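PDB 5J8Y: polycomb protein Scm from Drosophila melanogaster, which pairs through its SAM domain with the SAM domain of Sfmbt and so is thought to link PRC1 to PhoRC at Polycomb response elements. Local coordinates for residues K40-L43 and L44-S47. Sequence-based numbering, arbitrary orientation.
Sequences KALL and LLNS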
# COMPACT_ATOMS: atom_id res chain seq x y z
N LYS A 40 0.70 7.89 -2.60
CA LYS A 40 0.96 6.68 -3.37
C LYS A 40 0.14 5.50 -2.85
O LYS A 40 -0.44 4.76 -3.63
CB LYS A 40 2.46 6.34 -3.32
CG LYS A 40 3.32 7.28 -4.14
CD LYS A 40 4.78 7.30 -3.70
CE LYS A 40 5.56 6.12 -4.26
NZ LYS A 40 7.00 6.46 -4.41
N ALA A 41 0.09 5.35 -1.53
CA ALA A 41 -0.68 4.28 -0.92
C ALA A 41 -2.17 4.43 -1.21
O ALA A 41 -2.86 3.45 -1.49
CB ALA A 41 -0.44 4.26 0.58
N LEU A 42 -2.66 5.67 -1.15
CA LEU A 42 -4.08 5.95 -1.37
C LEU A 42 -4.52 5.48 -2.75
O LEU A 42 -5.54 4.80 -2.89
CB LEU A 42 -4.36 7.44 -1.21
CG LEU A 42 -5.82 7.88 -1.39
CD1 LEU A 42 -6.68 7.41 -0.22
CD2 LEU A 42 -5.92 9.39 -1.54
N LEU A 43 -3.75 5.84 -3.77
CA LEU A 43 -4.06 5.49 -5.15
C LEU A 43 -3.97 3.98 -5.39
O LEU A 43 -4.55 3.47 -6.35
CB LEU A 43 -3.12 6.22 -6.10
CG LEU A 43 -3.21 7.75 -6.05
CD1 LEU A 43 -2.10 8.39 -6.88
CD2 LEU A 43 -4.57 8.23 -6.53
N LEU A 44 -3.26 3.27 -4.52
CA LEU A 44 -3.09 1.83 -4.65
C LEU A 44 -4.17 1.05 -3.90
O LEU A 44 -4.27 -0.17 -4.03
CB LEU A 44 -1.71 1.41 -4.13
CG LEU A 44 -0.51 1.80 -5.00
CD1 LEU A 44 0.79 1.49 -4.28
CD2 LEU A 44 -0.55 1.10 -6.35
N LEU A 45 -4.99 1.75 -3.12
CA LEU A 45 -6.04 1.10 -2.34
C LEU A 45 -7.09 0.43 -3.21
O LEU A 45 -7.23 0.74 -4.40
CB LEU A 45 -6.73 2.11 -1.42
CG LEU A 45 -6.08 2.36 -0.05
CD1 LEU A 45 -6.64 3.62 0.55
CD2 LEU A 45 -6.32 1.18 0.87
N ASN A 46 -7.83 -0.47 -2.60
CA ASN A 46 -9.00 -1.10 -3.12
C ASN A 46 -9.95 -1.37 -1.98
O ASN A 46 -9.54 -1.42 -0.88
CB ASN A 46 -8.72 -2.30 -3.99
CG ASN A 46 -8.02 -3.42 -3.25
OD1 ASN A 46 -8.40 -3.82 -2.19
ND2 ASN A 46 -6.99 -3.89 -3.83
N SER A 47 -11.21 -1.52 -2.29
CA SER A 47 -12.24 -1.77 -1.29
C SER A 47 -11.94 -2.97 -0.46
O SER A 47 -12.20 -2.96 0.68
CB SER A 47 -13.63 -1.88 -1.88
OG SER A 47 -13.76 -3.00 -2.61
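Leu42 and Leu45, three residues apart, meet methyl to methyl where helix 39-44 runs out, CD1 of Leu42 lying 3.9 Å from CD1 of Leu45. Their side chains run at a slant to each other, and CB of Leu45 presses on the carbonyl of Leu42, 3.3 Å from its O. The same carbonyl accepts the hydrogen bond that closes the last turn, from Leu45 N to Leu42 O at 3.1 Å. The N-H...O angle is fairly straight (156°), but the donor stands well above the carbonyl plane instead of lying in it. One residue earlier, Leu44 N is shared between two weak bonds, 3.3 Å to Lys40 O and 3.1 Å to Ala41 O, consistent with a change toward i+3 bonding, as in the Leu45 N to Leu42 O bond. Leu44 points CG back along the helix, anti to its own carbonyl carbon (chi1 -71°), which sets CG 3.3 Å from Lys40 O, with CD1 also beside that oxygen. From Leu45 on the backbone is extended, and Asn46 takes the N-cap of the next helix, its OD1 accepting a hydrogen bond from Met49 N. Just ahead of helix 39-44, Asp38 OD1 accepts one from Ala41 N. The segment thus joins two short helices of the SAM fold, 39-44 and 47-53. Leu42 faces Val68 of helix 58-71 and Leu43 packs on Ile7, Asn72 and Arg75, while Ala41, Leu44 and Leu45 contact Gly57, Asp64 and Val56 of the Sfmbt chain, placing this helix end at the heterodimer interface.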